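Local structure of nuclear inclusion protein A (Tobacco etch virus, 1Q31) at residues A[84-89]-A[196-201]; A[176-181]-A[237-242]. The protein is the tobacco etch virus protease, a 3C-type cysteine endopeptidase that probably cuts the viral polyprotein after glutamine within a short recognition sequence. The protein carries 1 engineered substitution. All coordinates share one frame; numbering follows the deposited sequence.

Interaction 1: A[84-89]-A[196-201]; sequences IIRMPK and QQWVSG
The six-membered end of the Trp-198 indole lies against Arg-86, and the contact tightens where the arginine is least polar. Both CZ3 and CH2 of Trp-198 come to 3.6 Å from CB of Arg-86, while Ile-84 adds its CG2 branch at 4.1 Å from Trp-198 CH2. Ile-84 itself is buried, backed by Phe-186 and Leu-190 of helix 186-191. In this trypsin-like protease, the contact shows how a chain leaving the second barrel can return to the first. Strand 73-76 stands between the two segments in the antiparallel sheet, pairing with 83-86 on one flank and with the short, weakly bonded edge strand at about 199-200 on the other, which accounts for the 8.8 Å between the CA atoms of Arg-86 and Trp-198. Farther out along the arginine the fit loosens. Bends at chi2 and chi3 bring the arginine NE over one indole face, offset to the ring's margin, but the guanidinium is turned 55° from the indole plane, so the two do not stack flat. Its NH2 stops 3.5 Å from OE1 of Gln-196. That same oxygen accepts a 3.0 Å hydrogen bond from Trp-198 NE1 and lies almost in the indole plane, a restraint on how the ring can turn.

Interaction 2: A[176-181]-A[237-242]; sequences NNYFTS and ELVYSQ
Glu-237 and Tyr-178 contribute most of the buried surface, and they meet through a single hydrogen bond: the phenol OH of Tyr-178 donates to Glu-237 OE1 over 2.7 Å. The acceptor uses its anti lone pair, the one pointing away from OE2, and it sits at the edge of the phenol ring close to its plane, although the carboxylate itself is rotated 57° from the ring. The glutamate reaches this spot because CG is tucked between the backbone N and carbonyl carbon (chi1 67°) and the chain then runs out extended. Asn-176 approaches the same oxygen, its ND2 lying 2.9 Å from Glu-237 OE1, with amide and carboxylate nearly perpendicular; its OD1 is engaged by Trp-143 NE1. Here the C-terminal residues of the protein lie in the active-site cleft like a peptide product. Strand 239-241 pairs antiparallel with 163-170, which also pairs with 177-181, and parallel with 214-217, so the bound tail is built into the enzyme's sheet. Glu-237, Tyr-240 and Gln-242 match the glutamate, tyrosine and glutamine of the P6, P3 and P1 positions in the known recognition sequence. Third in buried surface is Val-239, which lays CG1 over one face of the Tyr-178 ring, 4.0 Å from CE1, and also touches Val-216 and Ala-169. At the far end the nearly parallel amides of Asn-177 and Gln-242, one set above the other's plane, bring OD1 and OE1 to 3.7 Å. Each is satisfied elsewhere: Asn-177 OD1 by Ser-170, and Gln-242 OE1 by Thr-146 and His-167, consistent with a pocket that reads a P1 glutamine.

In the fold
The two contacts lie on opposite sides of the chain's centre, with their own centres 25 Å apart and their nearest atoms about 10 Å apart. Interaction 1 belongs to the antiparallel sheet of the N-terminal barrel, interaction 2 to the mixed sheet of the second barrel. Along the chain their segments alternate: 84-89, 176-181, 196-201, 237-242. After strand 177-181 the chain passes through helix 186-191, crosses back to edge the first sheet at 199-200, and finally lays its C terminus in the cleft. There the carboxylate OXT of Gln-242 is hydrogen-bonded to His-46. Interaction 1 thus joins a late segment to the first barrel, whereas interaction 2 is part of the bed in which the product-like C-terminal tail lies.

Interaction 1: A[84-89]-A[196-201]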
ATOM      1  N   ILE A  84      -6.166   4.290  -5.533  1.00 47.86           N
ATOM      2  CA  ILE A  84      -5.594   5.608  -5.365  1.00 47.86           C
ATOM      3  C   ILE A  84      -6.645   6.503  -4.765  1.00 47.86           C
ATOM      4  O   ILE A  84      -7.818   6.396  -5.095  1.00 47.86           O
ATOM      5  CB  ILE A  84      -5.100   6.169  -6.697  1.00 42.80           C
ATOM      6  CG1 ILE A  84      -4.139   5.157  -7.306  1.00 42.80           C
ATOM      7  CG2 ILE A  84      -4.378   7.504  -6.511  1.00 42.80           C
ATOM      8  CD1 ILE A  84      -3.368   5.656  -8.474  1.00 42.80           C
ATOM      9  N   ILE A  85      -6.216   7.354  -3.843  1.00 42.59           N
ATOM     10  CA  ILE A  85      -7.099   8.293  -3.173  1.00 42.59           C
ATOM     11  C   ILE A  85      -6.678   9.711  -3.480  1.00 42.59           C
ATOM     12  O   ILE A  85      -5.509  10.052  -3.351  1.00 42.59           O
ATOM     13  CB  ILE A  85      -7.040   8.132  -1.645  1.00 48.91           C
ATOM     14  CG1 ILE A  85      -7.607   6.780  -1.246  1.00 48.91           C
ATOM     15  CG2 ILE A  85      -7.818   9.244  -0.970  1.00 48.91           C
ATOM     16  CD1 ILE A  85      -7.567   6.553   0.214  1.00 48.91           C
ATOM     17  N   ARG A  86      -7.629  10.539  -3.894  1.00 78.46           N
ATOM     18  CA  ARG A  86      -7.343  11.945  -4.162  1.00 78.46           C
ATOM     19  C   ARG A  86      -7.777  12.621  -2.878  1.00 78.46           C
ATOM     20  O   ARG A  86      -8.960  12.673  -2.579  1.00 78.46           O
ATOM     21  CB  ARG A  86      -8.173  12.454  -5.339  1.00 76.41           C
ATOM     22  CG  ARG A  86      -8.527  13.933  -5.288  1.00 76.41           C
ATOM     23  CD  ARG A  86      -7.695  14.782  -6.226  1.00 76.41           C
ATOM     24  NE  ARG A  86      -7.748  14.301  -7.607  1.00 76.41           N
ATOM     25  CZ  ARG A  86      -7.104  14.864  -8.628  1.00 76.41           C
ATOM     26  NH1 ARG A  86      -6.352  15.947  -8.445  1.00 76.41           N
ATOM     27  NH2 ARG A  86      -7.188  14.325  -9.839  1.00 76.41           N
ATOM     28  N   MET A  87      -6.817  13.091  -2.093  1.00 73.16           N
ATOM     29  CA  MET A  87      -7.132  13.763  -0.838  1.00 73.16           C
ATOM     30  C   MET A  87      -7.887  15.076  -1.077  1.00 73.16           C
ATOM     31  O   MET A  87      -7.784  15.674  -2.143  1.00 73.16           O
ATOM     32  CB  MET A  87      -5.844  14.031  -0.055  1.00 75.20           C
ATOM     33  CG  MET A  87      -5.246  12.803   0.586  1.00 75.20           C
ATOM     34  SD  MET A  87      -6.423  12.039   1.712  1.00 75.20           S
ATOM     35  CE  MET A  87      -6.317  13.143   3.086  1.00 75.20           C
ATOM     36  N   PRO A  88      -8.653  15.540  -0.083  1.00 68.47           N
ATOM     37  CA  PRO A  88      -9.423  16.783  -0.188  1.00 68.47           C
ATOM     38  C   PRO A  88      -8.605  17.938  -0.788  1.00 68.47           C
ATOM     39  O   PRO A  88      -7.381  17.847  -0.875  1.00 68.47           O
ATOM     40  CB  PRO A  88      -9.834  17.039   1.256  1.00 63.35           C
ATOM     41  CG  PRO A  88      -9.992  15.651   1.806  1.00 63.35           C
ATOM     42  CD  PRO A  88      -8.764  14.966   1.268  1.00 63.35           C
ATOM     43  N   LYS A  89      -9.274  19.016  -1.199  1.00 92.81           N
ATOM     44  CA  LYS A  89      -8.588  20.166  -1.803  1.00 92.81           C
ATOM     45  C   LYS A  89      -7.828  21.032  -0.791  1.00 92.81           C
ATOM     46  O   LYS A  89      -6.920  21.782  -1.166  1.00 92.81           O
ATOM     47  CB  LYS A  89      -9.576  21.021  -2.615  1.00 79.55           C
ATOM     48  CG  LYS A  89     -11.049  20.834  -2.246  1.00 79.55           C
ATOM     49  CD  LYS A  89     -11.562  19.432  -2.619  1.00 79.55           C
ATOM     50  CE  LYS A  89     -12.817  19.056  -1.827  1.00 79.55           C
ATOM     51  NZ  LYS A  89     -13.160  17.612  -1.957  1.00 79.55           N
ATOM     52  N   GLN A 196      -7.011   8.305 -15.279  1.00 85.10           N
ATOM     53  CA  GLN A 196      -7.590   8.238 -13.956  1.00 85.10           C
ATOM     54  C   GLN A 196      -9.102   8.142 -14.144  1.00 85.10           C
ATOM     55  O   GLN A 196      -9.716   8.976 -14.814  1.00 85.10           O
ATOM     56  CB  GLN A 196      -7.226   9.500 -13.168  1.00 80.27           C
ATOM     57  CG  GLN A 196      -5.729   9.692 -12.943  1.00 80.27           C
ATOM     58  CD  GLN A 196      -5.383  11.122 -12.580  1.00 80.27           C
ATOM     59  OE1 GLN A 196      -6.250  11.897 -12.173  1.00 80.27           O
ATOM     60  NE2 GLN A 196      -4.115  11.479 -12.720  1.00 80.27           N
ATOM     61  N   GLN A 197      -9.704   7.114 -13.563  1.00 53.67           N
ATOM     62  CA  GLN A 197     -11.139   6.917 -13.677  1.00 53.67           C
ATOM     63  C   GLN A 197     -11.749   7.010 -12.273  1.00 53.67           C
ATOM     64  O   GLN A 197     -12.046   5.996 -11.638  1.00 53.67           O
ATOM     65  CB  GLN A 197     -11.396   5.555 -14.310  1.00 46.77           C
ATOM     66  CG  GLN A 197     -12.832   5.181 -14.486  1.00 46.77           C
ATOM     67  CD  GLN A 197     -12.977   3.761 -14.973  1.00 46.77           C
ATOM     68  OE1 GLN A 197     -14.081   3.272 -15.174  1.00 46.77           O
ATOM     69  NE2 GLN A 197     -11.858   3.083 -15.157  1.00 46.77           N
ATOM     70  N   TRP A 198     -11.937   8.239 -11.800  1.00 64.07           N
ATOM     71  CA  TRP A 198     -12.479   8.472 -10.473  1.00 64.07           C
ATOM     72  C   TRP A 198     -13.923   8.066 -10.233  1.00 64.07           C
ATOM     73  O   TRP A 198     -14.740   8.057 -11.143  1.00 64.07           O
ATOM     74  CB  TRP A 198     -12.300   9.936 -10.110  1.00 65.19           C
ATOM     75  CG  TRP A 198     -10.863  10.350 -10.188  1.00 65.19           C
ATOM     76  CD1 TRP A 198     -10.239  10.969 -11.232  1.00 65.19           C
ATOM     77  CD2 TRP A 198      -9.845  10.095  -9.210  1.00 65.19           C
ATOM     78  NE1 TRP A 198      -8.896  11.116 -10.968  1.00 65.19           N
ATOM     79  CE2 TRP A 198      -8.628  10.590  -9.733  1.00 65.19           C
ATOM     80  CE3 TRP A 198      -9.845   9.494  -7.940  1.00 65.19           C
ATOM     81  CZ2 TRP A 198      -7.424  10.500  -9.039  1.00 65.19           C
ATOM     82  CZ3 TRP A 198      -8.652   9.400  -7.251  1.00 65.19           C
ATOM     83  CH2 TRP A 198      -7.453   9.905  -7.801  1.00 65.19           C
ATOM     84  N   VAL A 199     -14.196   7.678  -8.990  1.00 63.32           N
ATOM     85  CA  VAL A 199     -15.521   7.309  -8.498  1.00 63.32           C
ATOM     86  C   VAL A 199     -15.386   7.659  -7.021  1.00 63.32           C
ATOM     87  O   VAL A 199     -14.305   8.058  -6.574  1.00 63.32           O
ATOM     88  CB  VAL A 199     -15.850   5.779  -8.596  1.00 46.51           C
ATOM     89  CG1 VAL A 199     -15.671   5.275 -10.004  1.00 46.51           C
ATOM     90  CG2 VAL A 199     -14.995   5.003  -7.617  1.00 46.51           C
ATOM     91  N   SER A 200     -16.462   7.509  -6.255  1.00 60.92           N
ATOM     92  CA  SER A 200     -16.386   7.813  -4.842  1.00 60.92           C
ATOM     93  C   SER A 200     -17.419   7.015  -4.093  1.00 60.92           C
ATOM     94  O   SER A 200     -18.473   6.707  -4.624  1.00 60.92           O
ATOM     95  CB  SER A 200     -16.613   9.305  -4.605  1.00 57.91           C
ATOM     96  OG  SER A 200     -17.986   9.578  -4.406  1.00 57.91           O
ATOM     97  N   GLY A 201     -17.097   6.680  -2.849  1.00 46.29           N
ATOM     98  CA  GLY A 201     -17.998   5.916  -2.014  1.00 46.29           C
ATOM     99  C   GLY A 201     -17.872   4.426  -2.247  1.00 46.29           C
ATOM    100  O   GLY A 201     -18.613   3.611  -1.684  1.00 46.29           O
TER

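Interaction 2: A[176-181]-A[237-242]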
ATOM      1  N   ASN A 176       4.577 -16.848   4.819  1.00 97.26           N
ATOM      2  CA  ASN A 176       4.682 -16.456   3.409  1.00 97.26           C
ATOM      3  C   ASN A 176       4.047 -15.091   3.325  1.00 97.26           C
ATOM      4  O   ASN A 176       2.942 -14.888   3.826  1.00 97.26           O
ATOM      5  CB  ASN A 176       3.907 -17.379   2.474  1.00 76.45           C
ATOM      6  CG  ASN A 176       4.660 -18.636   2.136  1.00 76.45           C
ATOM      7  OD1 ASN A 176       5.790 -18.593   1.633  1.00 76.45           O
ATOM      8  ND2 ASN A 176       4.032 -19.775   2.396  1.00 76.45           N
ATOM      9  N   ASN A 177       4.739 -14.141   2.712  1.00 68.97           N
ATOM     10  CA  ASN A 177       4.159 -12.824   2.596  1.00 68.97           C
ATOM     11  C   ASN A 177       4.089 -12.384   1.141  1.00 68.97           C
ATOM     12  O   ASN A 177       4.996 -12.661   0.340  1.00 68.97           O
ATOM     13  CB  ASN A 177       4.931 -11.838   3.468  1.00 88.37           C
ATOM     14  CG  ASN A 177       4.668 -12.055   4.966  1.00 88.37           C
ATOM     15  OD1 ASN A 177       3.519 -12.179   5.391  1.00 88.37           O
ATOM     16  ND2 ASN A 177       5.734 -12.084   5.767  1.00 88.37           N
ATOM     17  N   TYR A 178       2.983 -11.727   0.801  1.00 74.93           N
ATOM     18  CA  TYR A 178       2.751 -11.266  -0.564  1.00 74.93           C
ATOM     19  C   TYR A 178       2.417  -9.785  -0.689  1.00 74.93           C
ATOM     20  O   TYR A 178       1.657  -9.225   0.106  1.00 74.93           O
ATOM     21  CB  TYR A 178       1.602 -12.041  -1.190  1.00100.11           C
ATOM     22  CG  TYR A 178       1.684 -13.542  -1.075  1.00100.11           C
ATOM     23  CD1 TYR A 178       1.629 -14.185   0.172  1.00100.11           C
ATOM     24  CD2 TYR A 178       1.775 -14.334  -2.222  1.00100.11           C
ATOM     25  CE1 TYR A 178       1.662 -15.590   0.269  1.00100.11           C
ATOM     26  CE2 TYR A 178       1.807 -15.738  -2.141  1.00100.11           C
ATOM     27  CZ  TYR A 178       1.750 -16.360  -0.895  1.00100.11           C
ATOM     28  OH  TYR A 178       1.770 -17.745  -0.834  1.00100.11           O
ATOM     29  N   PHE A 179       2.960  -9.157  -1.719  1.00 53.44           N
ATOM     30  CA  PHE A 179       2.687  -7.758  -1.926  1.00 53.44           C
ATOM     31  C   PHE A 179       2.099  -7.486  -3.307  1.00 53.44           C
ATOM     32  O   PHE A 179       2.466  -8.122  -4.280  1.00 53.44           O
ATOM     33  CB  PHE A 179       3.962  -6.970  -1.762  1.00 51.60           C
ATOM     34  CG  PHE A 179       4.938  -7.128  -2.899  1.00 51.60           C
ATOM     35  CD1 PHE A 179       4.785  -6.403  -4.077  1.00 51.60           C
ATOM     36  CD2 PHE A 179       6.071  -7.919  -2.753  1.00 51.60           C
ATOM     37  CE1 PHE A 179       5.749  -6.443  -5.089  1.00 51.60           C
ATOM     38  CE2 PHE A 179       7.049  -7.970  -3.763  1.00 51.60           C
ATOM     39  CZ  PHE A 179       6.886  -7.224  -4.935  1.00 51.60           C
ATOM     40  N   THR A 180       1.174  -6.541  -3.403  1.00 55.92           N
ATOM     41  CA  THR A 180       0.623  -6.209  -4.697  1.00 55.92           C
ATOM     42  C   THR A 180       1.690  -5.466  -5.468  1.00 55.92           C
ATOM     43  O   THR A 180       2.264  -4.506  -4.978  1.00 55.92           O
ATOM     44  CB  THR A 180      -0.546  -5.300  -4.566  1.00 60.08           C
ATOM     45  OG1 THR A 180      -1.621  -6.004  -3.939  1.00 60.08           O
ATOM     46  CG2 THR A 180      -0.964  -4.800  -5.934  1.00 60.08           C
ATOM     47  N   SER A 181       1.954  -5.914  -6.684  1.00 38.36           N
ATOM     48  CA  SER A 181       2.971  -5.294  -7.519  1.00 38.36           C
ATOM     49  C   SER A 181       2.534  -3.968  -8.130  1.00 38.36           C
ATOM     50  O   SER A 181       1.344  -3.690  -8.248  1.00 38.36           O
ATOM     51  CB  SER A 181       3.303  -6.248  -8.649  1.00 57.38           C
ATOM     52  OG  SER A 181       2.094  -6.654  -9.273  1.00 57.38           O
ATOM     53  N   GLU A 237      -2.213 -20.818  -2.401  1.00 77.84           N
ATOM     54  CA  GLU A 237      -2.685 -20.798  -1.021  1.00 77.84           C
ATOM     55  C   GLU A 237      -3.490 -19.601  -0.539  1.00 77.84           C
ATOM     56  O   GLU A 237      -3.260 -18.467  -0.953  1.00 77.84           O
ATOM     57  CB  GLU A 237      -1.507 -21.008  -0.062  1.00 93.67           C
ATOM     58  CG  GLU A 237      -0.459 -19.883  -0.017  1.00 93.67           C
ATOM     59  CD  GLU A 237       0.346 -19.896   1.287  1.00 93.67           C
ATOM     60  OE1 GLU A 237       1.348 -19.157   1.408  1.00 93.67           O
ATOM     61  OE2 GLU A 237      -0.035 -20.657   2.202  1.00 93.67           O
ATOM     62  N   LEU A 238      -4.441 -19.871   0.350  1.00 87.11           N
ATOM     63  CA  LEU A 238      -5.273 -18.824   0.923  1.00 87.11           C
ATOM     64  C   LEU A 238      -4.358 -17.770   1.544  1.00 87.11           C
ATOM     65  O   LEU A 238      -3.195 -18.054   1.845  1.00 87.11           O
ATOM     66  CB  LEU A 238      -6.172 -19.380   2.033  1.00105.94           C
ATOM     67  CG  LEU A 238      -7.303 -20.375   1.781  1.00105.94           C
ATOM     68  CD1 LEU A 238      -7.972 -20.738   3.112  1.00105.94           C
ATOM     69  CD2 LEU A 238      -8.316 -19.757   0.839  1.00105.94           C
ATOM     70  N   VAL A 239      -4.894 -16.564   1.738  1.00 77.12           N
ATOM     71  CA  VAL A 239      -4.157 -15.456   2.346  1.00 77.12           C
ATOM     72  C   VAL A 239      -5.145 -14.481   2.962  1.00 77.12           C
ATOM     73  O   VAL A 239      -6.337 -14.508   2.644  1.00 77.12           O
ATOM     74  CB  VAL A 239      -3.339 -14.663   1.316  1.00 85.46           C
ATOM     75  CG1 VAL A 239      -2.280 -15.538   0.687  1.00 85.46           C
ATOM     76  CG2 VAL A 239      -4.273 -14.096   0.262  1.00 85.46           C
ATOM     77  N   TYR A 240      -4.643 -13.627   3.850  1.00 68.76           N
ATOM     78  CA  TYR A 240      -5.478 -12.618   4.474  1.00 68.76           C
ATOM     79  C   TYR A 240      -4.740 -11.292   4.359  1.00 68.76           C
ATOM     80  O   TYR A 240      -3.511 -11.252   4.304  1.00 68.76           O
ATOM     81  CB  TYR A 240      -5.800 -12.981   5.940  1.00 80.52           C
ATOM     82  CG  TYR A 240      -4.692 -12.770   6.938  1.00 80.52           C
ATOM     83  CD1 TYR A 240      -4.762 -11.724   7.871  1.00 80.52           C
ATOM     84  CD2 TYR A 240      -3.572 -13.596   6.950  1.00 80.52           C
ATOM     85  CE1 TYR A 240      -3.742 -11.500   8.793  1.00 80.52           C
ATOM     86  CE2 TYR A 240      -2.532 -13.383   7.866  1.00 80.52           C
ATOM     87  CZ  TYR A 240      -2.625 -12.326   8.788  1.00 80.52           C
ATOM     88  OH  TYR A 240      -1.596 -12.091   9.683  1.00 80.52           O
ATOM     89  N   SER A 241      -5.505 -10.211   4.270  1.00 75.10           N
ATOM     90  CA  SER A 241      -4.949  -8.876   4.144  1.00 75.10           C
ATOM     91  C   SER A 241      -4.461  -8.381   5.488  1.00 75.10           C
ATOM     92  O   SER A 241      -5.162  -8.483   6.486  1.00 75.10           O
ATOM     93  CB  SER A 241      -6.012  -7.915   3.593  1.00 78.04           C
ATOM     94  OG  SER A 241      -6.107  -7.987   2.179  1.00 78.04           O
ATOM     95  N   GLN A 242      -3.251  -7.847   5.517  1.00 62.53           N
ATOM     96  CA  GLN A 242      -2.713  -7.334   6.762  1.00 62.53           C
ATOM     97  C   GLN A 242      -2.925  -5.826   6.817  1.00 62.53           C
ATOM     98  O   GLN A 242      -1.974  -5.112   7.207  1.00 65.17           O
ATOM     99  CB  GLN A 242      -1.215  -7.647   6.886  1.00 71.31           C
ATOM    100  CG  GLN A 242      -0.897  -9.084   7.242  1.00 71.31           C
ATOM    101  CD  GLN A 242       0.587  -9.318   7.455  1.00 71.31           C
ATOM    102  OE1 GLN A 242       1.374  -9.312   6.505  1.00 71.31           O
ATOM    103  NE2 GLN A 242       0.982  -9.520   8.710  1.00 71.31           N
ATOM    104  OXT GLN A 242      -4.046  -5.379   6.483  1.00 75.18           O
TER